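Local coordinates for acyl-[acyl-carrier-protein]--UDP-N-acetylglucosamine O-acyltransferase (Helicobacter pylori, PDB 1J2Z), which catalyses transfer of a (3R)-hydroxyacyl group from acyl carrier protein to UDP-N-acetylglucosamine, the first step of lipid A biosynthesis, at residues Ala120-Ile125 with Ala138-Ile143; Ala154-Val159 with Lys170-Lys175; Glu84-Arg89 with Thr105-Lys110. All coordinates share one frame; numbering follows the deposited sequence.

Contact 1 (Ala120-Ile125 with Ala138-Ile143); sequences AHDCVI and AGHIEI. With SOG (octyl 1-thio-beta-D-glucopyranoside), chain B.
H121 and H140 form an offset edge-to-face pair across adjacent coils: the edge of the H121 ring faces the H140 ring, with centroids 5.0 Å apart and planes at 88°. CG of H121 sits between its backbone N and carbonyl carbon (chi1 65°), which brings the ring over G139, whose CA lies 4.3 Å from the ring centroid in a CH-pi contact. ND1 of the same ring makes a weak hydrogen bond of 3.1 Å to O3 of the bound octyl thioglucoside. Beside H140, the D122 carboxylate lies nearly parallel to the imidazole (8°) but in a separate plane, displaced to one side of the ring, OD2 3.4 Å from H140 CE1; T98 and I102 hold its two oxygens, while F158 stacks on H140. Farther along, C123 SG accepts a long hydrogen bond from I141 N (3.6 Å), and regular parallel pairing then takes over, with V124 N to I141 O and I143 N to V124 O. I125 and I143 lie side by side on the inner face, pointing the same way, I125 CG1 being 4.1 Å from I143 CD1. Turn, then strand, repeated in register on successive coils, is the hallmark of the left-handed parallel beta-helix of hexapeptide-repeat transferases, and here the corners of two successive coils carry H121 and H140, probable substrate-binding residues.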
loop_
_atom_site.group_PDB
_atom_site.type_symbol
_atom_site.label_atom_id
_atom_site.label_comp_id
_atom_site.label_asym_id
_atom_site.label_seq_id
_atom_site.Cartn_x
_atom_site.Cartn_y
_atom_site.Cartn_z
ATOM N N ALA A 120 11.779 -3.333 7.259
ATOM C CA ALA A 120 12.545 -2.292 7.940
ATOM C C ALA A 120 13.881 -2.763 8.505
ATOM O O ALA A 120 14.176 -3.960 8.567
ATOM C CB ALA A 120 11.700 -1.665 9.058
ATOM N N HIS A 121 14.686 -1.792 8.921
ATOM C CA HIS A 121 15.996 -2.059 9.485
ATOM C C HIS A 121 15.948 -3.039 10.650
ATOM O O HIS A 121 14.982 -3.068 11.421
ATOM C CB HIS A 121 16.630 -0.756 9.977
ATOM C CG HIS A 121 15.890 -0.119 11.113
ATOM N ND1 HIS A 121 14.887 0.806 10.926
ATOM C CD2 HIS A 121 15.999 -0.291 12.452
ATOM C CE1 HIS A 121 14.411 1.178 12.101
ATOM N NE2 HIS A 121 15.068 0.526 13.043
ATOM N N ASP A 122 17.002 -3.839 10.764
ATOM C CA ASP A 122 17.151 -4.803 11.852
ATOM C C ASP A 122 16.148 -5.953 11.928
ATOM O O ASP A 122 16.032 -6.602 12.967
ATOM C CB ASP A 122 17.170 -4.053 13.185
ATOM C CG ASP A 122 18.279 -3.024 13.251
ATOM O OD1 ASP A 122 19.465 -3.415 13.192
ATOM O OD2 ASP A 122 17.973 -1.821 13.353
ATOM N N CYS A 123 15.420 -6.209 10.847
ATOM C CA CYS A 123 14.481 -7.319 10.858
ATOM C C CYS A 123 15.224 -8.607 10.527
ATOM O O CYS A 123 16.282 -8.593 9.894
ATOM C CB CYS A 123 13.359 -7.106 9.839
ATOM S SG CYS A 123 12.122 -5.862 10.333
ATOM N N VAL A 124 14.665 -9.721 10.969
ATOM C CA VAL A 124 15.254 -11.018 10.714
ATOM C C VAL A 124 14.153 -11.936 10.220
ATOM O O VAL A 124 13.188 -12.194 10.932
ATOM C CB VAL A 124 15.876 -11.624 11.993
ATOM C CG1 VAL A 124 16.334 -13.050 11.722
ATOM C CG2 VAL A 124 17.055 -10.778 12.450
ATOM N N ILE A 125 14.303 -12.412 8.990
ATOM C CA ILE A 125 13.338 -13.318 8.391
ATOM C C ILE A 125 14.066 -14.629 8.129
ATOM O O ILE A 125 15.210 -14.623 7.671
ATOM C CB ILE A 125 12.795 -12.751 7.059
ATOM C CG1 ILE A 125 11.997 -11.472 7.330
ATOM C CG2 ILE A 125 11.926 -13.789 6.362
ATOM C CD1 ILE A 125 11.533 -10.759 6.073
ATOM N N ALA A 138 7.873 -3.175 10.664
ATOM C CA ALA A 138 8.540 -2.078 11.351
ATOM C C ALA A 138 9.923 -2.609 11.739
ATOM O O ALA A 138 10.281 -3.734 11.396
ATOM C CB ALA A 138 7.748 -1.666 12.594
ATOM N N GLY A 139 10.700 -1.821 12.467
ATOM C CA GLY A 139 12.034 -2.269 12.825
ATOM C C GLY A 139 12.167 -3.345 13.888
ATOM O O GLY A 139 11.257 -3.576 14.682
ATOM N N HIS A 140 13.311 -4.022 13.872
ATOM C CA HIS A 140 13.646 -5.051 14.860
ATOM C C HIS A 140 12.694 -6.241 14.954
ATOM O O HIS A 140 12.526 -6.812 16.032
ATOM C CB HIS A 140 13.748 -4.399 16.245
ATOM C CG HIS A 140 14.453 -3.077 16.246
ATOM N ND1 HIS A 140 15.826 -2.961 16.305
ATOM C CD2 HIS A 140 13.971 -1.812 16.183
ATOM C CE1 HIS A 140 16.160 -1.683 16.279
ATOM N NE2 HIS A 140 15.054 -0.964 16.205
ATOM N N ILE A 141 12.075 -6.623 13.844
ATOM C CA ILE A 141 11.147 -7.750 13.864
ATOM C C ILE A 141 11.844 -9.077 13.560
ATOM O O ILE A 141 12.784 -9.128 12.767
ATOM C CB ILE A 141 10.003 -7.515 12.854
ATOM C CG1 ILE A 141 9.101 -6.384 13.371
ATOM C CG2 ILE A 141 9.207 -8.796 12.635
ATOM C CD1 ILE A 141 8.139 -5.831 12.331
ATOM N N GLU A 142 11.388 -10.141 14.214
ATOM C CA GLU A 142 11.946 -11.472 14.015
ATOM C C GLU A 142 10.849 -12.404 13.525
ATOM O O GLU A 142 9.807 -12.542 14.160
ATOM C CB GLU A 142 12.539 -12.009 15.320
ATOM C CG GLU A 142 13.815 -11.306 15.764
ATOM C CD GLU A 142 14.243 -11.703 17.171
ATOM O OE1 GLU A 142 13.877 -12.810 17.615
ATOM O OE2 GLU A 142 14.954 -10.913 17.825
ATOM N N ILE A 143 11.093 -13.042 12.389
ATOM C CA ILE A 143 10.129 -13.959 11.792
ATOM C C ILE A 143 10.784 -15.324 11.589
ATOM O O ILE A 143 11.817 -15.428 10.930
ATOM C CB ILE A 143 9.637 -13.400 10.436
ATOM C CG1 ILE A 143 8.871 -12.094 10.678
ATOM C CG2 ILE A 143 8.762 -14.424 9.719
ATOM C CD1 ILE A 143 8.414 -11.394 9.419
HETATM C C1 SOG B . 9.738 2.305 12.079
HETATM C C2 SOG B . 11.245 2.350 11.722
HETATM C C3 SOG B . 11.411 2.802 10.264
HETATM C C4 SOG B . 10.678 1.797 9.369
HETATM C C5 SOG B . 9.177 1.775 9.758
HETATM C C6 SOG B . 8.413 0.770 8.908
HETATM C "C1'" SOG B . 8.446 2.476 14.095
HETATM C "C2'" SOG B . 7.509 1.370 14.540
HETATM C "C3'" SOG B . 6.773 1.754 15.810
HETATM C "C4'" SOG B . 5.833 0.647 16.265
HETATM C "C5'" SOG B . 5.100 1.038 17.541
HETATM C "C6'" SOG B . 4.067 -0.005 17.913
HETATM C "C7'" SOG B . 3.329 0.370 19.177
HETATM C "C8'" SOG B . 2.306 -0.686 19.522
HETATM S S1 SOG B . 9.560 1.864 13.434
HETATM O O2 SOG B . 11.925 3.249 12.588
HETATM O O3 SOG B . 12.782 2.836 9.924
HETATM O O4 SOG B . 10.818 2.172 8.010
HETATM O O5 SOG B . 9.054 1.405 11.161
HETATM O O6 SOG B . 8.028 1.366 7.684
#

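Contact 2 (Ala154-Val159 with Lys170-Lys175). With SOG (octyl 1-thio-beta-D-glucopyranoside), chain B.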
loop_
_atom_site.group_PDB
_atom_site.type_symbol
_atom_site.label_atom_id
_atom_site.label_comp_id
_atom_site.label_asym_id
_atom_site.label_seq_id
_atom_site.Cartn_x
_atom_site.Cartn_y
_atom_site.Cartn_z
ATOM N N ALA A 154 0.383 -5.090 8.856
ATOM C CA ALA A 154 1.445 -4.283 9.438
ATOM C C ALA A 154 1.897 -4.940 10.734
ATOM O O ALA A 154 1.071 -5.292 11.572
ATOM C CB ALA A 154 0.941 -2.868 9.721
ATOM N N ILE A 155 3.206 -5.118 10.881
ATOM C CA ILE A 155 3.777 -5.719 12.084
ATOM C C ILE A 155 4.560 -4.606 12.766
ATOM O O ILE A 155 5.411 -3.971 12.139
ATOM C CB ILE A 155 4.752 -6.872 11.749
ATOM C CG1 ILE A 155 4.093 -7.866 10.786
ATOM C CG2 ILE A 155 5.176 -7.581 13.037
ATOM C CD1 ILE A 155 2.878 -8.568 11.337
ATOM N N HIS A 156 4.269 -4.366 14.040
ATOM C CA HIS A 156 4.936 -3.303 14.784
ATOM C C HIS A 156 6.338 -3.683 15.254
ATOM O O HIS A 156 6.695 -4.856 15.285
ATOM C CB HIS A 156 4.078 -2.879 15.979
ATOM C CG HIS A 156 2.701 -2.428 15.602
ATOM N ND1 HIS A 156 2.437 -1.731 14.442
ATOM C CD2 HIS A 156 1.513 -2.553 16.242
ATOM C CE1 HIS A 156 1.148 -1.448 14.383
ATOM N NE2 HIS A 156 0.565 -1.935 15.463
ATOM N N GLN A 157 7.116 -2.674 15.633
ATOM C CA GLN A 157 8.495 -2.857 16.067
ATOM C C GLN A 157 8.702 -3.878 17.186
ATOM O O GLN A 157 7.904 -3.981 18.110
ATOM C CB GLN A 157 9.085 -1.509 16.500
ATOM C CG GLN A 157 8.563 -1.009 17.845
ATOM C CD GLN A 157 9.039 0.389 18.186
ATOM O OE1 GLN A 157 10.209 0.721 18.005
ATOM N NE2 GLN A 157 8.133 1.212 18.695
ATOM N N PHE A 158 9.797 -4.621 17.084
ATOM C CA PHE A 158 10.173 -5.626 18.073
ATOM C C PHE A 158 9.265 -6.840 18.187
ATOM O O PHE A 158 9.462 -7.674 19.065
ATOM C CB PHE A 158 10.338 -4.978 19.456
ATOM C CG PHE A 158 11.500 -4.033 19.542
ATOM C CD1 PHE A 158 11.307 -2.662 19.460
ATOM C CD2 PHE A 158 12.798 -4.524 19.651
ATOM C CE1 PHE A 158 12.391 -1.787 19.482
ATOM C CE2 PHE A 158 13.888 -3.662 19.673
ATOM C CZ PHE A 158 13.685 -2.290 19.587
ATOM N N VAL A 159 8.276 -6.954 17.310
ATOM C CA VAL A 159 7.393 -8.111 17.370
ATOM C C VAL A 159 8.146 -9.346 16.891
ATOM O O VAL A 159 8.994 -9.262 16.000
ATOM C CB VAL A 159 6.137 -7.918 16.495
ATOM C CG1 VAL A 159 5.440 -9.262 16.266
ATOM C CG2 VAL A 159 5.180 -6.953 17.179
ATOM N N LYS A 170 -4.496 -7.840 6.246
ATOM C CA LYS A 170 -5.053 -6.653 6.890
ATOM C C LYS A 170 -4.997 -6.653 8.415
ATOM O O LYS A 170 -5.806 -5.999 9.069
ATOM C CB LYS A 170 -6.499 -6.428 6.433
ATOM C CG LYS A 170 -6.614 -5.712 5.097
ATOM C CD LYS A 170 -8.061 -5.419 4.754
ATOM C CE LYS A 170 -8.164 -4.425 3.608
ATOM N NZ LYS A 170 -7.645 -3.081 3.998
ATOM N N SER A 171 -4.043 -7.375 8.989
ATOM C CA SER A 171 -3.921 -7.402 10.440
ATOM C C SER A 171 -2.901 -6.365 10.888
ATOM O O SER A 171 -2.107 -5.866 10.089
ATOM C CB SER A 171 -3.460 -8.781 10.919
ATOM O OG SER A 171 -4.342 -9.801 10.498
ATOM N N ALA A 172 -2.940 -6.042 12.175
ATOM C CA ALA A 172 -2.005 -5.105 12.780
ATOM C C ALA A 172 -1.535 -5.858 14.020
ATOM O O ALA A 172 -2.276 -5.979 14.993
ATOM C CB ALA A 172 -2.717 -3.811 13.170
ATOM N N LEU A 173 -0.313 -6.380 13.972
ATOM C CA LEU A 173 0.224 -7.164 15.082
ATOM C C LEU A 173 1.192 -6.383 15.964
ATOM O O LEU A 173 2.203 -5.856 15.489
ATOM C CB LEU A 173 0.909 -8.423 14.536
ATOM C CG LEU A 173 1.409 -9.478 15.527
ATOM C CD1 LEU A 173 0.236 -10.033 16.351
ATOM C CD2 LEU A 173 2.088 -10.606 14.750
ATOM N N GLY A 174 0.873 -6.318 17.256
ATOM C CA GLY A 174 1.716 -5.605 18.197
ATOM C C GLY A 174 2.291 -6.494 19.286
ATOM O O GLY A 174 2.934 -6.007 20.215
ATOM N N LYS A 175 2.068 -7.800 19.177
ATOM C CA LYS A 175 2.583 -8.738 20.165
ATOM C C LYS A 175 3.185 -9.980 19.519
ATOM O O LYS A 175 2.942 -10.261 18.345
ATOM C CB LYS A 175 1.475 -9.145 21.138
ATOM C CG LYS A 175 1.035 -8.032 22.082
ATOM C CD LYS A 175 0.105 -8.578 23.152
ATOM C CE LYS A 175 -0.270 -7.513 24.169
ATOM N NZ LYS A 175 -1.155 -8.067 25.233
HETATM C C1 SOG B . 9.738 2.305 12.079
HETATM C C2 SOG B . 11.245 2.350 11.722
HETATM C C3 SOG B . 11.411 2.802 10.264
HETATM C C4 SOG B . 10.678 1.797 9.369
HETATM C C5 SOG B . 9.177 1.775 9.758
HETATM C C6 SOG B . 8.413 0.770 8.908
HETATM C "C1'" SOG B . 8.446 2.476 14.095
HETATM C "C2'" SOG B . 7.509 1.370 14.540
HETATM C "C3'" SOG B . 6.773 1.754 15.810
HETATM C "C4'" SOG B . 5.833 0.647 16.265
HETATM C "C5'" SOG B . 5.100 1.038 17.541
HETATM C "C6'" SOG B . 4.067 -0.005 17.913
HETATM C "C7'" SOG B . 3.329 0.370 19.177
HETATM C "C8'" SOG B . 2.306 -0.686 19.522
HETATM S S1 SOG B . 9.560 1.864 13.434
HETATM O O2 SOG B . 11.925 3.249 12.588
HETATM O O3 SOG B . 12.782 2.836 9.924
HETATM O O4 SOG B . 10.818 2.172 8.010
HETATM O O5 SOG B . 9.054 1.405 11.161
HETATM O O6 SOG B . 8.028 1.366 7.684
#
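The strands 154-155 and 172-173 run parallel and are joined by three backbone hydrogen bonds, A154 N to S171 O, L173 N to A154 O and H156 N to L173 O, the last of them 2.9 Å long and nearly straight at 174°. The chain of the first segment then swings out through the type II turn H156-V159, which carries Q157 and F158 away from the second segment before V159 returns to it. On the inner face, I155 and L173 lie alongside each other; the second torsion of I155 (chi2 -63°) bends its tip toward the neighbour, leaving CD1 3.8 Å from L173 CB. V159 comes in across L173 and divides its branches: CG1, anti to the backbone N, meets L173 CD2 at 3.9 Å, whereas CG2 rests 3.6 Å from L173 O. I167, from strand 166-167 in another sheet, touches both I155 and L173. The outer edge is different in kind. H156 packs its CD2 3.6 Å from G174 CA, and its CB approaches C6' of the octyl chain of the bound detergent at 3.5 Å. Q157, a probable substrate-binding residue, lies beside the same chain farther back, its NE2 3.2 Å from C3'; its backbone oxygen is held by R253. Beyond A154 and A172, L152 and K170 of a neighbouring subunit pack against the pair. Main-chain bonds thus fix the strands, while the protein meets the octyl tail here through van der Waals contact, consistent with a surface able to take up an alkyl chain.

Contact 3 (Glu84-Arg89 with Thr105-Lys110)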
loop_
_atom_site.group_PDB
_atom_site.type_symbol
_atom_site.label_atom_id
_atom_site.label_comp_id
_atom_site.label_asym_id
_atom_site.label_seq_id
_atom_site.Cartn_x
_atom_site.Cartn_y
_atom_site.Cartn_z
ATOM N N GLU A 84 19.518 -17.628 -0.187
ATOM C CA GLU A 84 19.384 -18.292 -1.477
ATOM C C GLU A 84 17.956 -18.645 -1.895
ATOM O O GLU A 84 17.069 -18.833 -1.064
ATOM C CB GLU A 84 20.222 -19.575 -1.471
ATOM C CG GLU A 84 21.708 -19.353 -1.215
ATOM C CD GLU A 84 22.505 -20.650 -1.208
ATOM O OE1 GLU A 84 22.084 -21.621 -1.870
ATOM O OE2 GLU A 84 23.568 -20.691 -0.555
ATOM N N ASP A 85 17.759 -18.741 -3.205
ATOM C CA ASP A 85 16.478 -19.109 -3.784
ATOM C C ASP A 85 15.303 -18.249 -3.351
ATOM O O ASP A 85 14.191 -18.743 -3.186
ATOM C CB ASP A 85 16.184 -20.576 -3.474
ATOM C CG ASP A 85 17.243 -21.505 -4.026
ATOM O OD1 ASP A 85 17.481 -21.470 -5.250
ATOM O OD2 ASP A 85 17.838 -22.268 -3.239
ATOM N N ASN A 86 15.542 -16.960 -3.167
ATOM C CA ASN A 86 14.467 -16.069 -2.776
ATOM C C ASN A 86 13.812 -15.438 -3.995
ATOM O O ASN A 86 14.419 -15.326 -5.061
ATOM C CB ASN A 86 14.995 -14.972 -1.854
ATOM C CG ASN A 86 15.378 -15.502 -0.490
ATOM O OD1 ASN A 86 14.536 -16.021 0.239
ATOM N ND2 ASN A 86 16.651 -15.382 -0.142
ATOM N N LEU A 87 12.553 -15.051 -3.827
ATOM C CA LEU A 87 11.796 -14.380 -4.875
ATOM C C LEU A 87 11.380 -13.055 -4.255
ATOM O O LEU A 87 10.652 -13.032 -3.262
ATOM C CB LEU A 87 10.555 -15.193 -5.253
ATOM C CG LEU A 87 10.783 -16.460 -6.080
ATOM C CD1 LEU A 87 9.499 -17.294 -6.143
ATOM C CD2 LEU A 87 11.237 -16.064 -7.473
ATOM N N ILE A 88 11.868 -11.956 -4.816
ATOM C CA ILE A 88 11.531 -10.638 -4.297
ATOM C C ILE A 88 10.863 -9.869 -5.423
ATOM O O ILE A 88 11.497 -9.528 -6.422
ATOM C CB ILE A 88 12.795 -9.906 -3.792
ATOM C CG1 ILE A 88 13.407 -10.705 -2.633
ATOM C CG2 ILE A 88 12.443 -8.491 -3.347
ATOM C CD1 ILE A 88 14.710 -10.142 -2.092
ATOM N N ARG A 89 9.573 -9.602 -5.249
ATOM C CA ARG A 89 8.789 -8.931 -6.274
ATOM C C ARG A 89 8.920 -7.418 -6.394
ATOM O O ARG A 89 9.637 -6.766 -5.633
ATOM C CB ARG A 89 7.316 -9.319 -6.114
ATOM C CG ARG A 89 7.070 -10.820 -6.266
ATOM C CD ARG A 89 7.576 -11.351 -7.618
ATOM N NE ARG A 89 6.982 -10.656 -8.761
ATOM C CZ ARG A 89 6.328 -11.258 -9.755
ATOM N NH1 ARG A 89 6.170 -12.573 -9.752
ATOM N NH2 ARG A 89 5.851 -10.547 -10.770
ATOM N N THR A 105 20.049 -6.476 8.611
ATOM C CA THR A 105 18.710 -6.949 8.304
ATOM C C THR A 105 19.037 -8.274 7.633
ATOM O O THR A 105 19.854 -8.319 6.711
ATOM C CB THR A 105 17.981 -6.019 7.328
ATOM O OG1 THR A 105 17.658 -4.797 8.003
ATOM C CG2 THR A 105 16.707 -6.682 6.812
ATOM N N LEU A 106 18.417 -9.349 8.104
ATOM C CA LEU A 106 18.720 -10.674 7.586
ATOM C C LEU A 106 17.513 -11.414 7.026
ATOM O O LEU A 106 16.440 -11.410 7.620
ATOM C CB LEU A 106 19.362 -11.498 8.709
ATOM C CG LEU A 106 19.951 -12.879 8.422
ATOM C CD1 LEU A 106 21.204 -12.741 7.558
ATOM C CD2 LEU A 106 20.300 -13.556 9.746
ATOM N N ILE A 107 17.702 -12.049 5.876
ATOM C CA ILE A 107 16.644 -12.816 5.240
ATOM C C ILE A 107 17.250 -14.153 4.833
ATOM O O ILE A 107 18.331 -14.200 4.242
ATOM C CB ILE A 107 16.083 -12.078 4.001
ATOM C CG1 ILE A 107 15.376 -10.791 4.452
ATOM C CG2 ILE A 107 15.106 -12.984 3.244
ATOM C CD1 ILE A 107 14.848 -9.941 3.313
ATOM N N GLY A 108 16.554 -15.232 5.172
ATOM C CA GLY A 108 17.029 -16.570 4.869
ATOM C C GLY A 108 16.829 -17.060 3.447
ATOM O O GLY A 108 17.028 -16.309 2.489
ATOM N N ASP A 109 16.419 -18.324 3.318
ATOM C CA ASP A 109 16.235 -18.952 2.013
ATOM C C ASP A 109 14.811 -19.339 1.624
ATOM O O ASP A 109 13.931 -19.513 2.468
ATOM C CB ASP A 109 17.090 -20.219 1.920
ATOM C CG ASP A 109 18.496 -20.012 2.427
ATOM O OD1 ASP A 109 19.165 -19.053 1.994
ATOM O OD2 ASP A 109 18.931 -20.824 3.260
ATOM N N LYS A 110 14.616 -19.486 0.319
ATOM C CA LYS A 110 13.339 -19.894 -0.239
ATOM C C LYS A 110 12.135 -19.124 0.276
ATOM O O LYS A 110 11.125 -19.711 0.656
ATOM C CB LYS A 110 13.154 -21.399 -0.012
ATOM C CG LYS A 110 14.221 -22.217 -0.740
ATOM C CD LYS A 110 14.136 -23.696 -0.447
ATOM C CE LYS A 110 15.182 -24.453 -1.251
ATOM N NZ LYS A 110 15.193 -25.898 -0.918
#
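E84 and D109 meet through main chain and carboxylate: E84 N donates to D109 OD1 over 2.6 Å, reaching that oxygen on its anti side and 20° out of the carboxylate plane. K110, the residue after D109, makes the reverse link: K110 N donates to E84 O at 2.9 Å, so E84 is gripped at both its N-H and its carbonyl. N86 supplies the third bond. Its CG stands beside the backbone N (chi1 -70°), from where ND2 points at G108 O, 2.8 Å away and just 3° out of the amide plane. D85 and K110 then lie side by side, D85 CB 3.7 Å from K110 CG and K110 CA 3.3 Å from D85 O, the latter a CA-H...O contact. Their charged tips do not meet, D85 OD2 and K110 NZ being 5.1 Å apart, although the opposite charges may still attract weakly. D85 and K110 both adopt the left-handed backbone conformation, as equivalent turn residues where two successive coils of the left-handed beta-helix round the same corner between sheets. The second shell begins with N111, next in the chain after K110, whose N donates to N86 OD1 and fixes the rotation of the amide from its other end; T56 OG1 of the preceding coil holds N86 N, and S127 OG of the following coil accepts D109 N. Inside the corner, I107 packs on L113 and I88 on I58 and I82. L87 pairs with N111 and L113 through its backbone, carrying the alignment into the next sheet. At the far end of 84-89, R89 makes a cation-pi contact with F59 and hydrogen-bonds Q67 O of a neighbouring subunit.

In the fold
All three contacts join successive coils of one beta-helix, but at different places. Contact 1 is the buried one, near the middle of the chain; contacts 2 and 3 are partly buried. Contacts 1 and 3 reach the same sheet, since strand 104-107 neighbours 124-125 and L106 O receives I125 N. Contacts 1 and 2 touch directly, A138 N probably bonding to I155 O, and share the detergent: contact 1 meets mainly its sugar and the start of the tail, contact 2 the octyl chain. Contact 3, whose I107 side chain is about 14 Å from a bound detergent at its nearest, adds to a backbone bond an aspartate and an asparagine side chain that bond to main chain at a corner.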